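Long-range contacts in UDP-N-acetylglucosamine 4-epimerase (Bacillus cereus, PDB 3M2P), which probably interconverts UDP-N-acetylglucosamine and UDP-N-acetylgalactosamine by inverting the configuration at C4 of the sugar: residues N85-D94 / S136-Y147; F199-S208 / F276-A285. One frame throughout, in Å; residues are numbered along the deposited sequence.

Contact 1 packs two nearly parallel helices of the Rossmann-type domain against each other, and contact 2 joins a strand-to-helix turn of that domain to a loop and helix start close to the end of the modelled chain. They share no secondary-structure element, lie on opposite sides of the chain's centre, and have nearest atoms about 13 Å apart. Contact 1 is almost wholly buried and is covered in part by the second subunit; it combines side-chain packing with a few polar side-chain links. Contact 2 is only partly buried and lies within one subunit. There a carboxylate holds backbone N-H groups and aromatic rings pack beside it, while the outer side has waters and a long ion pair.

Contact 1: N85-D94 / S136-Y147; sequences NEILTQNLYD and SKLACEHIGNIY
Gln90 reaches Tyr147 through NE2, which donates to OH at 3.2 Å with an N-H...O angle of 147°. The hydroxyl lies in the amide plane of Gln90, while amide and ring planes stand 73° apart. The side chain of Gln90 runs out extended, which brings its amide to the ring's edge. The same amide is gripped from the second subunit, NE2 by Gly77 O and OE1 by Ile79 N. Asp94 OD1 also accepts from Tyr147 OH, though the modelled separation is too short to trust. Ser136 OG to Glu86 OE2, at 3.5 Å, is only a weak bond.

Further in, Tyr93 CB lies over one face of the Tyr147 ring, 3.9 Å from its centroid, a CH-pi contact. The Tyr93 ring reaches across to Gly144, where no side chain intervenes, and its CD2 is 3.9 Å from Ile143 CG2. Ile143 is a knob in the hole formed by Glu86, Thr89, Gln90 and Tyr93, and its CG2 is 3.8 Å from Thr89 CG2. Thr89 OG1 is tied to His68.

Leu138 meets its counterpart in the second subunit, consistent with the helical dimer interface of extended short-chain dehydrogenases. The axes approach to 9.7 Å and cross at -17°, nearly parallel. Helices 83-98 and 132-150 thus lie side by side, with Tyr93 resting on strands 65-68, 103-109 and 154-164.

Contact 2: F199-S208 / F276-A285; sequences FLYAKDAAKS and FSTDYNFATA
Asp204 anchors the loop through its carboxylate: OD2 takes Tyr280 N at 3.1 Å on its syn lone pair, and OD1 takes Asp279 N at 2.8 Å from above the carboxylate plane. Two successive backbone N-H groups are therefore held by one side chain near the start of helix 202-212.

On either side of this anchor the packing is tight. Tyr201 turns an edge to the face of Tyr280, with centroids 4.8 Å apart and planes at 80°. Placing Tyr201 CG anti to the backbone N (chi1 -173°) sets this ring between Lys203 CB on one face and Ala285 CB on the other, the methyl lying 3.9 Å from the centroid. Both tyrosine hydroxyls bond to Glu288, which fixes the pair at their polar ends. At the other end of the contact, Ser208 CB sits over the Phe276 ring, 3.7 Å from its centroid, while Lys207 CG comes to the ring's edge.

The outer side is looser. Lys207 NZ points at Ser277 O, at a modelled distance too short to be relied on, and its ion pair with Asp279 OD1 is long at 3.7 Å. One water donates to both Asp204 OD1 and Asp279 OD2, probably easing the repulsion between the carboxylates; another links Lys203 NZ to Tyr280 OH.

The contact thus fastens the approach to helix 282-293, probably part of the C-terminal region that usually binds the sugar nucleotide in extended short-chain dehydrogenases, onto Rossmann-type strand 197-201 and helix 202-212. Phe276 rests on strand 220-224, Ala285 on strand 154-164, and Phe199 and Phe282 meet beside helix 232-242.

Contact 1: N85-D94 / S136-Y147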
loop_
_atom_site.group_PDB
_atom_site.type_symbol
_atom_site.label_atom_id
_atom_site.label_comp_id
_atom_site.label_asym_id
_atom_site.label_seq_id
_atom_site.Cartn_x
_atom_site.Cartn_y
_atom_site.Cartn_z
ATOM N N ASN A 85 -9.556 -5.534 7.711
ATOM C CA ASN A 85 -8.670 -4.633 8.431
ATOM C C ASN A 85 -8.802 -3.195 7.974
ATOM O O ASN A 85 -9.072 -2.302 8.770
ATOM C CB ASN A 85 -7.227 -5.054 8.220
ATOM C CG ASN A 85 -6.735 -5.951 9.303
ATOM O OD1 ASN A 85 -6.372 -7.102 9.052
ATOM N ND2 ASN A 85 -6.727 -5.443 10.533
ATOM N N GLU A 86 -8.576 -2.970 6.687
ATOM C CA GLU A 86 -8.703 -1.637 6.133
ATOM C C GLU A 86 -9.978 -0.969 6.660
ATOM O O GLU A 86 -9.940 0.137 7.194
ATOM C CB GLU A 86 -8.629 -1.687 4.603
ATOM C CG GLU A 86 -7.281 -2.219 4.127
ATOM C CD GLU A 86 -7.072 -2.126 2.626
ATOM O OE1 GLU A 86 -7.864 -1.438 1.949
ATOM O OE2 GLU A 86 -6.101 -2.744 2.123
ATOM N N ILE A 87 -11.094 -1.673 6.553
ATOM C CA ILE A 87 -12.364 -1.218 7.108
ATOM C C ILE A 87 -12.284 -0.971 8.620
ATOM O O ILE A 87 -12.715 0.060 9.104
ATOM C CB ILE A 87 -13.496 -2.237 6.772
ATOM C CG1 ILE A 87 -13.846 -2.153 5.286
ATOM C CG2 ILE A 87 -14.719 -2.037 7.650
ATOM C CD1 ILE A 87 -15.008 -2.955 4.918
ATOM N N LEU A 88 -11.738 -1.924 9.359
ATOM C CA LEU A 88 -11.652 -1.806 10.803
ATOM C C LEU A 88 -10.888 -0.532 11.148
ATOM O O LEU A 88 -11.219 0.172 12.096
ATOM C CB LEU A 88 -10.947 -3.044 11.387
ATOM C CG LEU A 88 -10.877 -3.194 12.914
ATOM C CD1 LEU A 88 -10.466 -4.584 13.310
ATOM C CD2 LEU A 88 -9.938 -2.179 13.547
ATOM N N THR A 89 -9.859 -0.248 10.359
ATOM C CA THR A 89 -9.011 0.907 10.571
ATOM C C THR A 89 -9.794 2.204 10.404
ATOM O O THR A 89 -9.899 2.977 11.349
ATOM C CB THR A 89 -7.766 0.850 9.654
ATOM O OG1 THR A 89 -6.824 -0.068 10.215
ATOM C CG2 THR A 89 -7.096 2.207 9.516
ATOM N N GLN A 90 -10.363 2.429 9.221
ATOM C CA GLN A 90 -11.210 3.603 8.986
ATOM C C GLN A 90 -12.330 3.775 10.004
ATOM O O GLN A 90 -12.666 4.899 10.361
ATOM C CB GLN A 90 -11.807 3.618 7.581
ATOM C CG GLN A 90 -12.545 4.915 7.280
ATOM C CD GLN A 90 -12.878 5.078 5.811
ATOM O OE1 GLN A 90 -13.180 4.109 5.122
ATOM N NE2 GLN A 90 -12.828 6.310 5.326
ATOM N N ASN A 91 -12.910 2.676 10.466
ATOM C CA ASN A 91 -13.941 2.757 11.491
ATOM C C ASN A 91 -13.369 3.400 12.729
ATOM O O ASN A 91 -13.934 4.345 13.288
ATOM C CB ASN A 91 -14.454 1.371 11.877
ATOM C CG ASN A 91 -15.419 0.797 10.868
ATOM O OD1 ASN A 91 -15.679 -0.401 10.878
ATOM N ND2 ASN A 91 -15.947 1.642 9.989
ATOM N N LEU A 92 -12.241 2.849 13.159
ATOM C CA LEU A 92 -11.540 3.304 14.350
ATOM C C LEU A 92 -11.227 4.796 14.288
ATOM O O LEU A 92 -11.474 5.519 15.246
ATOM C CB LEU A 92 -10.255 2.501 14.523
ATOM C CG LEU A 92 -9.530 2.680 15.843
ATOM C CD1 LEU A 92 -10.333 2.045 16.967
ATOM C CD2 LEU A 92 -8.149 2.077 15.719
ATOM N N TYR A 93 -10.684 5.259 13.166
ATOM C CA TYR A 93 -10.351 6.672 13.046
ATOM C C TYR A 93 -11.613 7.543 13.018
ATOM O O TYR A 93 -11.629 8.631 13.608
ATOM C CB TYR A 93 -9.430 6.943 11.852
ATOM C CG TYR A 93 -8.110 6.192 11.924
ATOM C CD1 TYR A 93 -7.681 5.602 13.113
ATOM C CD2 TYR A 93 -7.282 6.086 10.813
ATOM C CE1 TYR A 93 -6.477 4.911 13.178
ATOM C CE2 TYR A 93 -6.088 5.401 10.873
ATOM C CZ TYR A 93 -5.690 4.813 12.051
ATOM O OH TYR A 93 -4.489 4.138 12.105
ATOM N N ASP A 94 -12.667 7.055 12.359
ATOM C CA ASP A 94 -13.981 7.711 12.383
ATOM C C ASP A 94 -14.478 7.854 13.819
ATOM O O ASP A 94 -14.999 8.891 14.223
ATOM C CB ASP A 94 -15.013 6.896 11.595
ATOM C CG ASP A 94 -15.092 7.288 10.130
ATOM O OD1 ASP A 94 -14.502 8.311 9.739
ATOM O OD2 ASP A 94 -15.764 6.565 9.364
ATOM N N SER A 136 -1.529 -3.954 2.155
ATOM C CA SER A 136 -2.584 -3.581 3.097
ATOM C C SER A 136 -2.100 -2.620 4.172
ATOM O O SER A 136 -2.680 -1.565 4.370
ATOM C CB SER A 136 -3.184 -4.824 3.766
ATOM O OG SER A 136 -4.304 -4.471 4.565
ATOM N N LYS A 137 -1.051 -3.012 4.884
ATOM C CA LYS A 137 -0.488 -2.191 5.942
ATOM C C LYS A 137 -0.236 -0.793 5.400
ATOM O O LYS A 137 -0.607 0.211 6.018
ATOM C CB LYS A 137 0.808 -2.814 6.455
ATOM C CG LYS A 137 0.599 -3.926 7.463
ATOM C CD LYS A 137 0.100 -3.349 8.754
ATOM C CE LYS A 137 -0.478 -4.415 9.649
ATOM N NZ LYS A 137 -1.611 -3.860 10.471
ATOM N N LEU A 138 0.382 -0.745 4.228
ATOM C CA LEU A 138 0.645 0.502 3.522
ATOM C C LEU A 138 -0.638 1.320 3.268
ATOM O O LEU A 138 -0.610 2.542 3.257
ATOM C CB LEU A 138 1.354 0.174 2.204
ATOM C CG LEU A 138 2.185 1.190 1.419
ATOM C CD1 LEU A 138 2.700 0.513 0.166
ATOM C CD2 LEU A 138 1.379 2.411 1.033
ATOM N N ALA A 139 -1.757 0.638 3.050
ATOM C CA ALA A 139 -3.031 1.308 2.776
ATOM C C ALA A 139 -3.606 1.935 4.044
ATOM O O ALA A 139 -4.097 3.064 4.021
ATOM C CB ALA A 139 -4.019 0.329 2.178
ATOM N N CYS A 140 -3.535 1.195 5.150
ATOM C CA CYS A 140 -4.012 1.680 6.439
ATOM C C CYS A 140 -3.192 2.879 6.921
ATOM O O CYS A 140 -3.700 3.736 7.643
ATOM C CB CYS A 140 -3.978 0.560 7.479
ATOM S SG CYS A 140 -5.101 -0.818 7.151
ATOM N N GLU A 141 -1.917 2.920 6.529
ATOM C CA GLU A 141 -1.038 4.044 6.823
ATOM C C GLU A 141 -1.560 5.335 6.218
ATOM O O GLU A 141 -1.615 6.362 6.884
ATOM C CB GLU A 141 0.344 3.792 6.256
ATOM C CG GLU A 141 1.269 3.021 7.148
ATOM C CD GLU A 141 2.684 3.098 6.624
ATOM O OE1 GLU A 141 2.920 4.010 5.798
ATOM O OE2 GLU A 141 3.542 2.268 7.020
ATOM N N HIS A 142 -1.925 5.280 4.944
ATOM C CA HIS A 142 -2.482 6.440 4.270
ATOM C C HIS A 142 -3.916 6.768 4.699
ATOM O O HIS A 142 -4.332 7.929 4.661
ATOM C CB HIS A 142 -2.349 6.279 2.763
ATOM C CG HIS A 142 -0.935 6.373 2.294
ATOM N ND1 HIS A 142 -0.272 7.577 2.173
ATOM C CD2 HIS A 142 -0.036 5.416 1.960
ATOM C CE1 HIS A 142 0.964 7.358 1.762
ATOM N NE2 HIS A 142 1.133 6.055 1.629
ATOM N N ILE A 143 -4.667 5.759 5.125
ATOM C CA ILE A 143 -5.953 6.033 5.748
ATOM C C ILE A 143 -5.740 6.982 6.934
ATOM O O ILE A 143 -6.388 8.027 7.034
ATOM C CB ILE A 143 -6.670 4.745 6.197
ATOM C CG1 ILE A 143 -7.107 3.940 4.966
ATOM C CG2 ILE A 143 -7.857 5.080 7.104
ATOM C CD1 ILE A 143 -7.874 2.664 5.278
ATOM N N GLY A 144 -4.813 6.626 7.816
ATOM C CA GLY A 144 -4.473 7.481 8.934
ATOM C C GLY A 144 -3.947 8.823 8.467
ATOM O O GLY A 144 -4.341 9.854 8.997
ATOM N N ASN A 145 -3.054 8.803 7.478
ATOM C CA ASN A 145 -2.473 10.018 6.923
ATOM C C ASN A 145 -3.563 10.985 6.531
ATOM O O ASN A 145 -3.522 12.168 6.864
ATOM C CB ASN A 145 -1.655 9.709 5.676
ATOM C CG ASN A 145 -0.365 8.986 5.984
ATOM O OD1 ASN A 145 0.325 8.517 5.076
ATOM N ND2 ASN A 145 -0.033 8.889 7.262
ATOM N N ILE A 146 -4.546 10.475 5.809
ATOM C CA ILE A 146 -5.633 11.322 5.350
ATOM C C ILE A 146 -6.444 11.912 6.518
ATOM O O ILE A 146 -6.701 13.115 6.560
ATOM C CB ILE A 146 -6.505 10.593 4.325
ATOM C CG1 ILE A 146 -5.814 10.637 2.961
ATOM C CG2 ILE A 146 -7.873 11.236 4.250
ATOM C CD1 ILE A 146 -6.115 9.479 2.066
ATOM N N TYR A 147 -6.811 11.079 7.483
ATOM C CA TYR A 147 -7.488 11.581 8.672
ATOM C C TYR A 147 -6.635 12.580 9.435
ATOM O O TYR A 147 -7.158 13.447 10.129
ATOM C CB TYR A 147 -7.890 10.432 9.593
ATOM C CG TYR A 147 -9.192 9.800 9.199
ATOM C CD1 TYR A 147 -9.331 9.191 7.974
ATOM C CD2 TYR A 147 -10.288 9.834 10.044
ATOM C CE1 TYR A 147 -10.513 8.623 7.600
ATOM C CE2 TYR A 147 -11.478 9.267 9.677
ATOM C CZ TYR A 147 -11.584 8.659 8.449
ATOM O OH TYR A 147 -12.765 8.073 8.055
#

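Contact 2: F199-S208 / F276-A285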
loop_
_atom_site.group_PDB
_atom_site.type_symbol
_atom_site.label_atom_id
_atom_site.label_comp_id
_atom_site.label_asym_id
_atom_site.label_seq_id
_atom_site.Cartn_x
_atom_site.Cartn_y
_atom_site.Cartn_z
ATOM N N PHE A 199 15.812 -7.493 13.808
ATOM C CA PHE A 199 14.924 -8.069 14.819
ATOM C C PHE A 199 14.710 -7.152 16.025
ATOM O O PHE A 199 15.645 -6.866 16.771
ATOM C CB PHE A 199 15.474 -9.402 15.296
ATOM C CG PHE A 199 15.478 -10.460 14.246
ATOM C CD1 PHE A 199 16.561 -10.605 13.393
ATOM C CD2 PHE A 199 14.406 -11.332 14.121
ATOM C CE1 PHE A 199 16.573 -11.588 12.435
ATOM C CE2 PHE A 199 14.413 -12.321 13.156
ATOM C CZ PHE A 199 15.496 -12.441 12.310
ATOM N N LEU A 200 13.471 -6.712 16.219
ATOM C CA LEU A 200 13.136 -5.795 17.300
ATOM C C LEU A 200 12.411 -6.517 18.413
ATOM O O LEU A 200 11.342 -7.068 18.198
ATOM C CB LEU A 200 12.255 -4.662 16.777
ATOM C CG LEU A 200 11.614 -3.756 17.824
ATOM C CD1 LEU A 200 12.666 -2.894 18.487
ATOM C CD2 LEU A 200 10.553 -2.893 17.184
ATOM N N TYR A 201 12.995 -6.509 19.603
ATOM C CA TYR A 201 12.397 -7.162 20.758
ATOM C C TYR A 201 11.036 -6.537 21.045
ATOM O O TYR A 201 10.888 -5.320 20.995
ATOM C CB TYR A 201 13.342 -7.030 21.955
ATOM C CG TYR A 201 12.951 -7.786 23.211
ATOM C CD1 TYR A 201 12.115 -8.888 23.164
ATOM C CD2 TYR A 201 13.464 -7.409 24.448
ATOM C CE1 TYR A 201 11.777 -9.568 24.320
ATOM C CE2 TYR A 201 13.138 -8.087 25.609
ATOM C CZ TYR A 201 12.293 -9.163 25.542
ATOM O OH TYR A 201 11.962 -9.820 26.708
ATOM N N ALA A 202 10.041 -7.377 21.318
ATOM C CA ALA A 202 8.695 -6.903 21.603
ATOM C C ALA A 202 8.685 -5.852 22.712
ATOM O O ALA A 202 7.937 -4.885 22.642
ATOM C CB ALA A 202 7.787 -8.066 21.968
ATOM N N LYS A 203 9.516 -6.036 23.736
ATOM C CA LYS A 203 9.571 -5.106 24.871
ATOM C C LYS A 203 9.993 -3.706 24.416
ATOM O O LYS A 203 9.467 -2.707 24.891
ATOM C CB LYS A 203 10.529 -5.646 25.926
ATOM C CG LYS A 203 10.069 -5.525 27.349
ATOM C CD LYS A 203 10.158 -6.883 28.038
ATOM C CE LYS A 203 10.984 -6.840 29.334
ATOM N NZ LYS A 203 10.651 -5.689 30.244
ATOM N N ASP A 204 10.931 -3.650 23.474
ATOM C CA ASP A 204 11.376 -2.396 22.875
ATOM C C ASP A 204 10.357 -1.792 21.909
ATOM O O ASP A 204 10.370 -0.592 21.659
ATOM C CB ASP A 204 12.684 -2.614 22.119
ATOM C CG ASP A 204 13.884 -2.775 23.048
ATOM O OD1 ASP A 204 13.895 -2.160 24.145
ATOM O OD2 ASP A 204 14.820 -3.514 22.659
ATOM N N ALA A 205 9.495 -2.627 21.342
ATOM C CA ALA A 205 8.444 -2.141 20.464
ATOM C C ALA A 205 7.329 -1.497 21.287
ATOM O O ALA A 205 6.777 -0.446 20.916
ATOM C CB ALA A 205 7.896 -3.270 19.610
ATOM N N ALA A 206 7.001 -2.133 22.407
ATOM C CA ALA A 206 6.056 -1.559 23.348
ATOM C C ALA A 206 6.637 -0.267 23.908
ATOM O O ALA A 206 5.893 0.647 24.256
ATOM C CB ALA A 206 5.747 -2.531 24.453
ATOM N N LYS A 207 7.967 -0.187 23.982
ATOM C CA LYS A 207 8.625 1.031 24.458
ATOM C C LYS A 207 8.393 2.184 23.495
ATOM O O LYS A 207 8.021 3.282 23.910
ATOM C CB LYS A 207 10.127 0.823 24.681
ATOM C CG LYS A 207 10.879 2.087 25.136
ATOM C CD LYS A 207 12.301 1.750 25.552
ATOM C CE LYS A 207 13.053 2.936 26.132
ATOM N NZ LYS A 207 13.907 3.645 25.141
ATOM N N SER A 208 8.610 1.928 22.208
ATOM C CA SER A 208 8.429 2.949 21.188
ATOM C C SER A 208 6.966 3.418 21.107
ATOM O O SER A 208 6.694 4.570 20.769
ATOM C CB SER A 208 8.921 2.447 19.829
ATOM O OG SER A 208 8.147 1.346 19.383
ATOM N N PHE A 276 13.794 8.162 20.838
ATOM C CA PHE A 276 13.640 6.727 21.088
ATOM C C PHE A 276 14.880 5.881 20.781
ATOM O O PHE A 276 15.500 6.011 19.725
ATOM C CB PHE A 276 12.438 6.141 20.333
ATOM C CG PHE A 276 12.438 4.636 20.304
ATOM C CD1 PHE A 276 12.040 3.907 21.418
ATOM C CD2 PHE A 276 12.879 3.944 19.183
ATOM C CE1 PHE A 276 12.060 2.521 21.406
ATOM C CE2 PHE A 276 12.897 2.555 19.166
ATOM C CZ PHE A 276 12.489 1.848 20.281
ATOM N N SER A 277 15.223 4.993 21.702
ATOM C CA SER A 277 16.262 4.028 21.429
ATOM C C SER A 277 15.911 2.743 22.164
ATOM O O SER A 277 15.192 2.777 23.158
ATOM C CB SER A 277 17.620 4.570 21.868
ATOM O OG SER A 277 17.632 4.853 23.263
ATOM N N THR A 278 16.403 1.613 21.668
ATOM C CA THR A 278 16.077 0.316 22.249
ATOM C C THR A 278 16.822 0.080 23.551
ATOM O O THR A 278 18.002 0.417 23.663
ATOM C CB THR A 278 16.476 -0.822 21.304
ATOM O OG1 THR A 278 17.831 -0.626 20.860
ATOM C CG2 THR A 278 15.545 -0.868 20.111
ATOM N N ASP A 279 16.139 -0.514 24.525
ATOM C CA ASP A 279 16.801 -0.975 25.738
ATOM C C ASP A 279 17.699 -2.179 25.416
ATOM O O ASP A 279 18.826 -2.266 25.899
ATOM C CB ASP A 279 15.783 -1.351 26.820
ATOM C CG ASP A 279 15.082 -0.139 27.439
ATOM O OD1 ASP A 279 15.495 1.015 27.184
ATOM O OD2 ASP A 279 14.106 -0.349 28.198
ATOM N N TYR A 280 17.202 -3.098 24.587
ATOM C CA TYR A 280 17.877 -4.382 24.355
ATOM C C TYR A 280 18.587 -4.482 23.008
ATOM O O TYR A 280 18.371 -3.672 22.107
ATOM C CB TYR A 280 16.895 -5.554 24.487
ATOM C CG TYR A 280 16.202 -5.649 25.829
ATOM C CD1 TYR A 280 15.235 -4.718 26.205
ATOM C CD2 TYR A 280 16.495 -6.679 26.716
ATOM C CE1 TYR A 280 14.594 -4.800 27.443
ATOM C CE2 TYR A 280 15.858 -6.774 27.954
ATOM C CZ TYR A 280 14.910 -5.829 28.311
ATOM O OH TYR A 280 14.275 -5.919 29.531
ATOM N N ASN A 281 19.466 -5.474 22.902
ATOM C CA ASN A 281 20.024 -5.901 21.627
ATOM C C ASN A 281 19.795 -7.404 21.570
ATOM O O ASN A 281 19.445 -8.003 22.593
ATOM C CB ASN A 281 21.506 -5.543 21.510
ATOM C CG ASN A 281 22.376 -6.270 22.527
ATOM O OD1 ASN A 281 21.902 -7.111 23.287
ATOM N ND2 ASN A 281 23.662 -5.944 22.534
ATOM N N PHE A 282 19.967 -8.028 20.407
ATOM C CA PHE A 282 19.490 -9.408 20.265
ATOM C C PHE A 282 19.921 -10.335 21.402
ATOM O O PHE A 282 19.097 -11.075 21.930
ATOM C CB PHE A 282 19.838 -10.018 18.909
ATOM C CG PHE A 282 19.058 -11.264 18.605
ATOM C CD1 PHE A 282 19.671 -12.507 18.609
ATOM C CD2 PHE A 282 17.698 -11.197 18.337
ATOM C CE1 PHE A 282 18.944 -13.654 18.335
ATOM C CE2 PHE A 282 16.963 -12.348 18.062
ATOM C CZ PHE A 282 17.587 -13.573 18.063
ATOM N N ALA A 283 21.198 -10.268 21.788
ATOM C CA ALA A 283 21.766 -11.173 22.801
ATOM C C ALA A 283 21.235 -10.910 24.205
ATOM O O ALA A 283 21.011 -11.839 24.982
ATOM C CB ALA A 283 23.300 -11.115 22.789
ATOM N N THR A 284 21.044 -9.634 24.519
ATOM C CA THR A 284 20.497 -9.213 25.803
ATOM C C THR A 284 19.039 -9.634 25.927
ATOM O O THR A 284 18.600 -10.093 26.978
ATOM C CB THR A 284 20.588 -7.683 25.947
ATOM O OG1 THR A 284 21.906 -7.320 26.374
ATOM C CG2 THR A 284 19.585 -7.181 26.952
ATOM N N ALA A 285 18.304 -9.480 24.831
ATOM C CA ALA A 285 16.887 -9.813 24.771
ATOM C C ALA A 285 16.633 -11.300 24.975
ATOM O O ALA A 285 15.728 -11.707 25.699
ATOM C CB ALA A 285 16.326 -9.375 23.438
HETATM O O HOH W 1 12.604 -3.485 30.861
HETATM O O HOH W 2 12.505 -1.788 26.399
#